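Local coordinates for MmcQ/YjbR family DNA-binding protein (PDB 3H9X), which is of unknown function but probably binds DNA through a double-wing motif characteristic of its MmcQ/YjbR family, at residues N2-Q5 with F6-A10; V30-S34 with D35-W39; G98-G101 with A102-H106. All coordinates share one frame; numbering follows the deposited sequence.

Contact 1 of 3, residues N2-Q5 with F6-A10; sequences NRQQ and FIDYA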
ATOM      1  N   ASN A   2      10.900  -1.925   3.517  1.00 58.21           N
ATOM      2  CA  ASN A   2      11.018  -0.552   3.032  1.00 56.89           C
ATOM      3  C   ASN A   2      10.624  -0.407   1.579  1.00 53.09           C
ATOM      4  O   ASN A   2      10.413  -1.397   0.884  1.00 51.05           O
ATOM      5  CB  ASN A   2      12.455  -0.052   3.216  1.00 55.09           C
ATOM      6  CG  ASN A   2      13.440  -0.791   2.338  1.00 52.67           C
ATOM      7  OD1 ASN A   2      14.647  -0.636   2.477  1.00 45.84           O
ATOM      8  ND2 ASN A   2      12.923  -1.599   1.419  1.00 47.77           N
ATOM      9  N   ARG A   3      10.558   0.849   1.144  1.00 46.04           N
ATOM     10  CA  ARG A   3      10.197   1.229  -0.214  1.00 42.30           C
ATOM     11  C   ARG A   3      10.897   0.383  -1.275  1.00 46.09           C
ATOM     12  O   ARG A   3      10.256  -0.114  -2.200  1.00 46.04           O
ATOM     13  CB  ARG A   3      10.534   2.707  -0.438  1.00 40.15           C
ATOM     14  CG  ARG A   3       9.982   3.282  -1.716  1.00 33.90           C
ATOM     15  CD  ARG A   3      10.531   4.656  -2.000  1.00 30.37           C
ATOM     16  NE  ARG A   3       9.618   5.401  -2.852  1.00 41.45           N
ATOM     17  CZ  ARG A   3       8.423   5.835  -2.459  1.00 51.10           C
ATOM     18  NH1 ARG A   3       8.008   5.601  -1.221  1.00 57.06           N
ATOM     19  NH2 ARG A   3       7.626   6.489  -3.301  1.00 59.08           N
ATOM     20  N   GLN A   4      12.210   0.224  -1.137  1.00 53.41           N
ATOM     21  CA  GLN A   4      13.017  -0.557  -2.079  1.00 50.27           C
ATOM     22  C   GLN A   4      12.602  -2.028  -2.141  1.00 48.27           C
ATOM     23  O   GLN A   4      12.249  -2.527  -3.199  1.00 41.40           O
ATOM     24  CB  GLN A   4      14.494  -0.480  -1.682  1.00 61.35           C
ATOM     25  CG  GLN A   4      15.430   0.088  -2.744  1.00 72.94           C
ATOM     26  CD  GLN A   4      15.381  -0.679  -4.050  1.00 82.82           C
ATOM     27  OE1 GLN A   4      14.436  -0.539  -4.833  1.00 83.84           O
ATOM     28  NE2 GLN A   4      16.402  -1.500  -4.295  1.00 82.50           N
ATOM     29  N   GLN A   5      12.654  -2.712  -0.999  1.00 47.86           N
ATOM     30  CA  GLN A   5      12.309  -4.131  -0.927  1.00 46.39           C
ATOM     31  C   GLN A   5      10.922  -4.422  -1.463  1.00 49.67           C
ATOM     32  O   GLN A   5      10.659  -5.514  -1.977  1.00 50.45           O
ATOM     33  CB  GLN A   5      12.400  -4.620   0.510  1.00 42.65           C
ATOM     34  CG  GLN A   5      13.734  -4.342   1.152  1.00 43.63           C
ATOM     35  CD  GLN A   5      13.712  -4.641   2.625  1.00 47.67           C
ATOM     36  OE1 GLN A   5      12.755  -4.300   3.322  1.00 43.81           O
ATOM     37  NE2 GLN A   5      14.771  -5.263   3.119  1.00 59.86           N
ATOM     38  N   PHE A   6      10.033  -3.443  -1.326  1.00 49.55           N
ATOM     39  CA  PHE A   6       8.670  -3.572  -1.801  1.00 34.01           C
ATOM     40  C   PHE A   6       8.595  -3.568  -3.318  1.00 36.44           C
ATOM     41  O   PHE A   6       8.110  -4.529  -3.891  1.00 44.72           O
ATOM     42  CB  PHE A   6       7.804  -2.449  -1.241  1.00 33.39           C
ATOM     43  CG  PHE A   6       6.445  -2.374  -1.868  1.00 39.04           C
ATOM     44  CD1 PHE A   6       6.226  -1.603  -3.009  1.00 36.03           C
ATOM     45  CD2 PHE A   6       5.396  -3.140  -1.369  1.00 35.38           C
ATOM     46  CE1 PHE A   6       4.988  -1.612  -3.641  1.00 36.11           C
ATOM     47  CE2 PHE A   6       4.161  -3.152  -1.996  1.00 30.88           C
ATOM     48  CZ  PHE A   6       3.956  -2.389  -3.132  1.00 36.18           C
ATOM     49  N   ILE A   7       9.075  -2.509  -3.976  1.00 39.58           N
ATOM     50  CA  ILE A   7       8.996  -2.462  -5.442  1.00 47.52           C
ATOM     51  C   ILE A   7       9.693  -3.667  -6.076  1.00 50.70           C
ATOM     52  O   ILE A   7       9.337  -4.101  -7.177  1.00 57.17           O
ATOM     53  CB  ILE A   7       9.581  -1.135  -6.055  1.00 42.09           C
ATOM     54  CG1 ILE A   7      11.038  -1.318  -6.445  1.00 50.80           C
ATOM     55  CG2 ILE A   7       9.402   0.020  -5.101  1.00 38.64           C
ATOM     56  CD1 ILE A   7      11.236  -1.695  -7.907  1.00 52.65           C
ATOM     57  N   ASP A   8      10.682  -4.211  -5.378  1.00 52.25           N
ATOM     58  CA  ASP A   8      11.399  -5.370  -5.881  1.00 54.06           C
ATOM     59  C   ASP A   8      10.516  -6.604  -5.757  1.00 54.67           C
ATOM     60  O   ASP A   8      10.384  -7.377  -6.706  1.00 59.50           O
ATOM     61  CB  ASP A   8      12.697  -5.582  -5.102  1.00 61.10           C
ATOM     62  CG  ASP A   8      13.767  -4.563  -5.455  1.00 77.40           C
ATOM     63  OD1 ASP A   8      14.787  -4.497  -4.729  1.00 84.15           O
ATOM     64  OD2 ASP A   8      13.600  -3.830  -6.459  1.00 80.62           O
ATOM     65  N   TYR A   9       9.898  -6.797  -4.598  1.00 45.45           N
ATOM     66  CA  TYR A   9       9.043  -7.962  -4.433  1.00 45.08           C
ATOM     67  C   TYR A   9       7.950  -8.007  -5.504  1.00 45.96           C
ATOM     68  O   TYR A   9       7.649  -9.067  -6.037  1.00 41.57           O
ATOM     69  CB  TYR A   9       8.443  -7.974  -3.026  1.00 39.86           C
ATOM     70  CG  TYR A   9       7.401  -9.049  -2.805  1.00 48.66           C
ATOM     71  CD1 TYR A   9       6.056  -8.803  -3.058  1.00 48.52           C
ATOM     72  CD2 TYR A   9       7.751 -10.300  -2.303  1.00 50.78           C
ATOM     73  CE1 TYR A   9       5.090  -9.768  -2.807  1.00 51.43           C
ATOM     74  CE2 TYR A   9       6.785 -11.274  -2.052  1.00 50.98           C
ATOM     75  CZ  TYR A   9       5.464 -10.999  -2.304  1.00 49.22           C
ATOM     76  OH  TYR A   9       4.508 -11.951  -2.051  1.00 67.17           O
ATOM     77  N   ALA A  10       7.379  -6.853  -5.828  1.00 47.98           N
ATOM     78  CA  ALA A  10       6.320  -6.771  -6.831  1.00 55.08           C
ATOM     79  C   ALA A  10       6.818  -7.168  -8.211  1.00 57.24           C
ATOM     80  O   ALA A  10       6.121  -7.861  -8.953  1.00 57.31           O
ATOM     81  CB  ALA A  10       5.751  -5.364  -6.882  1.00 55.95           C
TER
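Phe6, Ile7, Asp8 and Tyr9 each give their backbone N-H to the carbonyl four residues earlier, from Asn2 to Gln5, the first turns of helix 3-13. The straightest of these bonds is Ile7 N to Arg3 O (3.2 Å, 174° at the hydrogen). The side chain of Ile7 also comes up to this carbonyl, CB 4.0 Å from Arg3 O, while its CG1 branch meets Gln4 OE1 at 3.8 Å. Gln4 bends at its second torsion (chi2 -57°), and this brings its amide round to the carboxylate of Asp8, the two chains crossing obliquely with their planes almost perpendicular. Asp8 CG stands 3.4 Å from Gln4 O. Gln5, extended beyond a CG set beside its backbone N (chi1 -54°), reaches toward the chain start: OE1 accepts the N-H of Asn2 N at 3.0 Å, tilted from the carbonyl plane. The ring of Phe6 leads away from the turn to meet Phe31 edge-to-face, and Arg3 reaches Asp60 in a salt bridge through NH1. Asn2 occupies the N-cap and Gln5 the third helical position, so the Gln5-to-Asn2 bond forms one half of a capping box, a familiar way to begin a helix.

Contact 2 of 3, residues V30-S34 with D35-W39; sequences VFRHS and DNDKW
Val30 sits beneath the indole of Trp39, the two side chains forming the compact end of this turn. CG1 of Val30 lies 3.5 Å from the centroid of the six-membered ring of Trp39 and only 6° off its normal, a CH-pi contact made squarely over one face. CG2 of Val30 comes in at the pyrrole part, 3.9 Å from Trp39 NE1, so both methyls of the valine bear on the same aromatic system. On the backbone, Arg32 and Trp39 face each other as an antiparallel non-hydrogen-bonded pair, and CB of Arg32 meets CD1 of Trp39 at 3.9 Å.

The carbonyl of Lys38 closes the pairing beyond this point. Its O receives His33 N at 3.3 Å, with the donor well above the carbonyl plane, and a weak bond from the imidazole ND1 of the same residue. With CG beside its own backbone N (chi1 -62°), the His33 ring is set so that its ND1 edge reaches the Lys38 carbonyl, and ring and main chain thus grip one oxygen. This is the turn of a beta-hairpin joining strands 29-32 and 39-47, the first two of the antiparallel sheet, with Phe113 and Tyr40 also meeting the histidine ring.

Toward the tip the contacts thin out. Asp37 N reaches His33 O only weakly, and Asp37 itself takes a left-handed backbone conformation (phi 60°) as the chain reverses. Arg32 and Asp37 run side by side, but NH2 of Arg32 is 4.2 Å from OD2 of Asp37, which lies out of the guanidinium plane; no N-H points at it, so any attraction is probably electrostatic only. The arginine has its salt bridge through NE with Asp19. Ser34 and Asp35 are exposed, and Asp35 sends its carboxylate to Arg117 near the chain's end.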
ATOM      1  N   VAL A  30       2.057   3.498  -8.537  1.00 33.62           N
ATOM      2  CA  VAL A  30       0.950   2.544  -8.484  1.00 39.92           C
ATOM      3  C   VAL A  30       1.342   1.224  -9.141  1.00 38.07           C
ATOM      4  O   VAL A  30       2.231   1.179  -9.986  1.00 34.91           O
ATOM      5  CB  VAL A  30      -0.370   3.102  -9.151  1.00 43.25           C
ATOM      6  CG1 VAL A  30      -0.726   4.452  -8.568  1.00 40.38           C
ATOM      7  CG2 VAL A  30      -0.231   3.185 -10.644  1.00 41.64           C
ATOM      8  N   PHE A  31       0.696   0.146  -8.718  1.00 43.00           N
ATOM      9  CA  PHE A  31       0.965  -1.169  -9.275  1.00 47.54           C
ATOM     10  C   PHE A  31      -0.353  -1.736  -9.761  1.00 49.05           C
ATOM     11  O   PHE A  31      -1.281  -1.918  -8.972  1.00 51.86           O
ATOM     12  CB  PHE A  31       1.575  -2.093  -8.221  1.00 48.82           C
ATOM     13  CG  PHE A  31       2.927  -1.651  -7.751  1.00 54.73           C
ATOM     14  CD1 PHE A  31       3.068  -0.484  -7.008  1.00 51.26           C
ATOM     15  CD2 PHE A  31       4.066  -2.380  -8.077  1.00 59.35           C
ATOM     16  CE1 PHE A  31       4.320  -0.045  -6.602  1.00 53.53           C
ATOM     17  CE2 PHE A  31       5.328  -1.952  -7.676  1.00 57.24           C
ATOM     18  CZ  PHE A  31       5.453  -0.781  -6.935  1.00 58.78           C
ATOM     19  N   ARG A  32      -0.450  -2.001 -11.059  1.00 50.57           N
ATOM     20  CA  ARG A  32      -1.683  -2.546 -11.605  1.00 51.78           C
ATOM     21  C   ARG A  32      -1.445  -3.736 -12.517  1.00 47.87           C
ATOM     22  O   ARG A  32      -0.303  -4.109 -12.790  1.00 40.83           O
ATOM     23  CB  ARG A  32      -2.442  -1.470 -12.371  1.00 52.04           C
ATOM     24  CG  ARG A  32      -1.747  -0.985 -13.621  1.00 56.95           C
ATOM     25  CD  ARG A  32      -1.166   0.398 -13.426  1.00 61.96           C
ATOM     26  NE  ARG A  32      -0.634   0.915 -14.680  1.00 64.44           N
ATOM     27  CZ  ARG A  32      -1.380   1.216 -15.740  1.00 60.26           C
ATOM     28  NH1 ARG A  32      -0.813   1.678 -16.846  1.00 55.73           N
ATOM     29  NH2 ARG A  32      -2.693   1.068 -15.691  1.00 49.02           N
ATOM     30  N   HIS A  33      -2.542  -4.341 -12.961  1.00 53.39           N
ATOM     31  CA  HIS A  33      -2.490  -5.489 -13.861  1.00 54.88           C
ATOM     32  C   HIS A  33      -2.413  -4.992 -15.294  1.00 59.48           C
ATOM     33  O   HIS A  33      -2.911  -3.910 -15.609  1.00 59.09           O
ATOM     34  CB  HIS A  33      -3.739  -6.364 -13.735  1.00 45.83           C
ATOM     35  CG  HIS A  33      -3.939  -6.960 -12.378  1.00 46.23           C
ATOM     36  ND1 HIS A  33      -4.560  -6.278 -11.353  1.00 48.45           N
ATOM     37  CD2 HIS A  33      -3.626  -8.181 -11.887  1.00 48.28           C
ATOM     38  CE1 HIS A  33      -4.624  -7.059 -10.290  1.00 49.46           C
ATOM     39  NE2 HIS A  33      -4.066  -8.220 -10.584  1.00 38.73           N
ATOM     40  N   SER A  34      -1.808  -5.790 -16.166  1.00 62.69           N
ATOM     41  CA  SER A  34      -1.681  -5.410 -17.562  1.00 64.29           C
ATOM     42  C   SER A  34      -3.024  -5.627 -18.257  1.00 67.00           C
ATOM     43  O   SER A  34      -3.305  -5.029 -19.299  1.00 67.53           O
ATOM     44  CB  SER A  34      -0.585  -6.243 -18.219  1.00 65.18           C
ATOM     45  OG  SER A  34      -0.260  -5.721 -19.495  1.00 70.70           O
ATOM     46  N   ASP A  35      -3.847  -6.475 -17.642  1.00 68.90           N
ATOM     47  CA  ASP A  35      -5.185  -6.828 -18.125  1.00 69.04           C
ATOM     48  C   ASP A  35      -6.146  -5.646 -18.055  1.00 67.84           C
ATOM     49  O   ASP A  35      -6.300  -4.897 -19.018  1.00 67.36           O
ATOM     50  CB  ASP A  35      -5.757  -7.966 -17.274  1.00 69.88           C
ATOM     51  CG  ASP A  35      -4.781  -9.104 -17.099  1.00 78.03           C
ATOM     52  OD1 ASP A  35      -4.420  -9.728 -18.118  1.00 83.07           O
ATOM     53  OD2 ASP A  35      -4.366  -9.375 -15.947  1.00 82.63           O
ATOM     54  N   ASN A  36      -6.788  -5.497 -16.898  1.00 63.62           N
ATOM     55  CA  ASN A  36      -7.757  -4.432 -16.663  1.00 61.70           C
ATOM     56  C   ASN A  36      -7.184  -3.110 -16.161  1.00 58.64           C
ATOM     57  O   ASN A  36      -7.930  -2.166 -15.897  1.00 59.63           O
ATOM     58  CB  ASN A  36      -8.812  -4.906 -15.672  1.00 63.82           C
ATOM     59  CG  ASN A  36      -8.205  -5.491 -14.424  1.00 66.54           C
ATOM     60  OD1 ASN A  36      -7.310  -4.899 -13.826  1.00 73.58           O
ATOM     61  ND2 ASN A  36      -8.691  -6.658 -14.019  1.00 64.31           N
ATOM     62  N   ASP A  37      -5.869  -3.033 -16.020  1.00 61.26           N
ATOM     63  CA  ASP A  37      -5.245  -1.806 -15.548  1.00 61.82           C
ATOM     64  C   ASP A  37      -5.755  -1.416 -14.151  1.00 58.10           C
ATOM     65  O   ASP A  37      -5.763  -0.235 -13.788  1.00 55.40           O
ATOM     66  CB  ASP A  37      -5.518  -0.667 -16.540  1.00 64.23           C
ATOM     67  CG  ASP A  37      -4.970  -0.949 -17.938  1.00 78.99           C
ATOM     68  OD1 ASP A  37      -5.225  -0.130 -18.852  1.00 81.76           O
ATOM     69  OD2 ASP A  37      -4.284  -1.983 -18.132  1.00 81.61           O
ATOM     70  N   LYS A  38      -6.180  -2.402 -13.367  1.00 46.81           N
ATOM     71  CA  LYS A  38      -6.669  -2.120 -12.023  1.00 45.81           C
ATOM     72  C   LYS A  38      -5.533  -2.062 -11.004  1.00 45.73           C
ATOM     73  O   LYS A  38      -4.689  -2.962 -10.937  1.00 46.30           O
ATOM     74  CB  LYS A  38      -7.707  -3.162 -11.585  1.00 44.47           C
ATOM     75  CG  LYS A  38      -9.014  -3.093 -12.350  1.00 41.00           C
ATOM     76  CD  LYS A  38     -10.101  -3.912 -11.683  1.00 49.63           C
ATOM     77  CE  LYS A  38     -11.413  -3.777 -12.445  1.00 58.14           C
ATOM     78  NZ  LYS A  38     -12.604  -4.263 -11.680  1.00 60.12           N
ATOM     79  N   TRP A  39      -5.523  -0.987 -10.220  1.00 40.55           N
ATOM     80  CA  TRP A  39      -4.512  -0.763  -9.192  1.00 36.30           C
ATOM     81  C   TRP A  39      -4.716  -1.753  -8.072  1.00 36.45           C
ATOM     82  O   TRP A  39      -5.847  -1.974  -7.652  1.00 41.41           O
ATOM     83  CB  TRP A  39      -4.653   0.640  -8.603  1.00 34.64           C
ATOM     84  CG  TRP A  39      -4.435   1.757  -9.565  1.00 44.77           C
ATOM     85  CD1 TRP A  39      -4.262   1.664 -10.925  1.00 47.81           C
ATOM     86  CD2 TRP A  39      -4.346   3.145  -9.244  1.00 42.70           C
ATOM     87  NE1 TRP A  39      -4.068   2.907 -11.460  1.00 40.81           N
ATOM     88  CE2 TRP A  39      -4.115   3.837 -10.452  1.00 39.33           C
ATOM     89  CE3 TRP A  39      -4.436   3.877  -8.049  1.00 41.81           C
ATOM     90  CZ2 TRP A  39      -3.977   5.228 -10.500  1.00 40.44           C
ATOM     91  CZ3 TRP A  39      -4.295   5.256  -8.099  1.00 33.25           C
ATOM     92  CH2 TRP A  39      -4.069   5.915  -9.316  1.00 29.83           C
TER

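Contact 3 of 3, residues G98-G101 with A102-H106; sequences GPLG and AKEIH
Leu100 and Ile105 reach toward each other across the start of helix 102-115, Leu100 from the loop and Ile105 from the helix's first turn. The isobutyl group of Leu100 points its CD1 branch into the angle between Ile105 and Glu104, so that one methyl meets both residues; the modelled gap to Ile105 is too short to be trusted. Toward Glu104 the touch is made by methylene carbons, with Leu100 CD1 3.6 Å from Glu104 CB and Leu100 CD2 4.1 Å from Glu104 CG. Having CG anti to the backbone N (chi1 177°), the glutamate sets this stem across the leucine at a slant, then bends at chi2 (67°) and carries its carboxylate away, toward a long, weak ion pair with Lys77. The same branch of Ile105 runs on to the loop backbone, CD1 lying 3.7 Å from Leu100 O. Between them the backbone closes the first helical turn, Ile105 N donating to Gly101 O at 2.7 Å and nearly along the C=O axis.

Gly101, at the N-cap, has no capping side chain. The residue before the N-cap, Leu100, and the fourth helical residue, Ile105, occupy the positions of a hydrophobic staple. This is consistent with a helix start closed by a backbone bond and an apolar staple rather than an N-cap side chain, while Glu104 in the first turn would probably be favoured by the helix dipole.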
ATOM      1  N   GLY A  98       7.725  -0.210   9.164  1.00 41.59           N
ATOM      2  CA  GLY A  98       6.881  -0.240  10.346  1.00 41.55           C
ATOM      3  C   GLY A  98       6.797  -1.587  11.046  1.00 46.55           C
ATOM      4  O   GLY A  98       7.489  -2.529  10.673  1.00 47.90           O
ATOM      5  N   PRO A  99       5.946  -1.705  12.079  1.00 49.70           N
ATOM      6  CA  PRO A  99       5.751  -2.934  12.861  1.00 49.35           C
ATOM      7  C   PRO A  99       5.124  -4.132  12.151  1.00 47.75           C
ATOM      8  O   PRO A  99       5.134  -5.248  12.679  1.00 40.29           O
ATOM      9  CB  PRO A  99       4.873  -2.464  14.016  1.00 52.73           C
ATOM     10  CG  PRO A  99       4.041  -1.395  13.379  1.00 49.56           C
ATOM     11  CD  PRO A  99       5.107  -0.622  12.628  1.00 53.18           C
ATOM     12  N   LEU A 100       4.565  -3.906  10.970  1.00 48.69           N
ATOM     13  CA  LEU A 100       3.918  -4.991  10.246  1.00 47.17           C
ATOM     14  C   LEU A 100       4.983  -5.880   9.591  1.00 47.21           C
ATOM     15  O   LEU A 100       5.935  -5.387   8.971  1.00 42.92           O
ATOM     16  CB  LEU A 100       2.947  -4.402   9.213  1.00 45.33           C
ATOM     17  CG  LEU A 100       1.626  -5.133   8.912  1.00 48.02           C
ATOM     18  CD1 LEU A 100       1.852  -6.209   7.868  1.00 50.95           C
ATOM     19  CD2 LEU A 100       1.048  -5.738  10.194  1.00 46.78           C
ATOM     20  N   GLY A 101       4.824  -7.191   9.755  1.00 44.19           N
ATOM     21  CA  GLY A 101       5.790  -8.118   9.202  1.00 50.13           C
ATOM     22  C   GLY A 101       5.738  -8.289   7.695  1.00 57.31           C
ATOM     23  O   GLY A 101       4.647  -8.305   7.089  1.00 60.32           O
ATOM     24  N   ALA A 102       6.922  -8.412   7.083  1.00 54.64           N
ATOM     25  CA  ALA A 102       7.025  -8.614   5.636  1.00 52.63           C
ATOM     26  C   ALA A 102       6.147  -9.799   5.219  1.00 58.24           C
ATOM     27  O   ALA A 102       5.494  -9.745   4.171  1.00 61.61           O
ATOM     28  CB  ALA A 102       8.482  -8.873   5.232  1.00 46.26           C
ATOM     29  N   LYS A 103       6.105 -10.866   6.027  1.00 58.41           N
ATOM     30  CA  LYS A 103       5.272 -12.015   5.653  1.00 53.11           C
ATOM     31  C   LYS A 103       3.810 -11.597   5.586  1.00 50.89           C
ATOM     32  O   LYS A 103       3.143 -11.841   4.578  1.00 57.14           O
ATOM     33  CB  LYS A 103       5.428 -13.178   6.644  1.00 52.78           C
ATOM     34  CG  LYS A 103       4.821 -14.503   6.131  1.00 58.97           C
ATOM     35  CD  LYS A 103       4.796 -15.598   7.220  1.00 63.22           C
ATOM     36  CE  LYS A 103       3.718 -15.286   8.270  1.00 67.47           C
ATOM     37  NZ  LYS A 103       3.765 -16.111   9.538  1.00 61.76           N
ATOM     38  N   GLU A 104       3.321 -10.974   6.663  1.00 45.81           N
ATOM     39  CA  GLU A 104       1.929 -10.506   6.738  1.00 45.32           C
ATOM     40  C   GLU A 104       1.663  -9.509   5.606  1.00 48.37           C
ATOM     41  O   GLU A 104       0.571  -9.471   5.044  1.00 45.56           O
ATOM     42  CB  GLU A 104       1.674  -9.835   8.083  1.00 47.37           C
ATOM     43  CG  GLU A 104       0.269  -9.249   8.247  1.00 58.57           C
ATOM     44  CD  GLU A 104      -0.838 -10.304   8.280  1.00 67.72           C
ATOM     45  OE1 GLU A 104      -0.794 -11.196   9.191  1.00 65.18           O
ATOM     46  OE2 GLU A 104      -1.759 -10.232   7.406  1.00 58.20           O
ATOM     47  N   ILE A 105       2.668  -8.700   5.277  1.00 46.36           N
ATOM     48  CA  ILE A 105       2.525  -7.751   4.191  1.00 42.44           C
ATOM     49  C   ILE A 105       2.445  -8.478   2.848  1.00 48.77           C
ATOM     50  O   ILE A 105       1.628  -8.119   2.007  1.00 56.70           O
ATOM     51  CB  ILE A 105       3.708  -6.760   4.140  1.00 45.90           C
ATOM     52  CG1 ILE A 105       3.651  -5.806   5.333  1.00 39.79           C
ATOM     53  CG2 ILE A 105       3.679  -5.981   2.831  1.00 38.53           C
ATOM     54  CD1 ILE A 105       4.867  -4.911   5.465  1.00 29.89           C
ATOM     55  N   HIS A 106       3.285  -9.488   2.629  1.00 54.20           N
ATOM     56  CA  HIS A 106       3.262 -10.217   1.353  1.00 52.70           C
ATOM     57  C   HIS A 106       1.903 -10.815   1.064  1.00 56.07           C
ATOM     58  O   HIS A 106       1.449 -10.798  -0.082  1.00 57.46           O
ATOM     59  CB  HIS A 106       4.306 -11.336   1.339  1.00 51.75           C
ATOM     60  CG  HIS A 106       5.712 -10.837   1.288  1.00 52.78           C
ATOM     61  ND1 HIS A 106       6.786 -11.594   1.696  1.00 47.81           N
ATOM     62  CD2 HIS A 106       6.213  -9.629   0.932  1.00 52.27           C
ATOM     63  CE1 HIS A 106       7.889 -10.873   1.604  1.00 55.71           C
ATOM     64  NE2 HIS A 106       7.568  -9.677   1.143  1.00 52.83           N
TER

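Contacts 1 and 3 are helix starts, whereas contact 2 is the hairpin that opens the sheet. The centres of contacts 1 and 2 lie about 17 Å apart, yet they touch through aromatic packing: CE1 of Phe6 stands 3.4 Å from CE1 of Phe31, and CB of Ala10 is 3.5 Å from CE2 of Phe31. Contacts 1 and 3, with centres about 12 Å apart, meet where OH of Tyr9 comes 3.5 Å from CB of His106, the two rings being stacked. Contacts 2 and 3 lie on opposite sides of the chain's centre, nearest atoms about 11 Å apart; contact 1 touches both, and helix 102-115, begun by contact 3, also reaches contact 2 through Phe113 against His33.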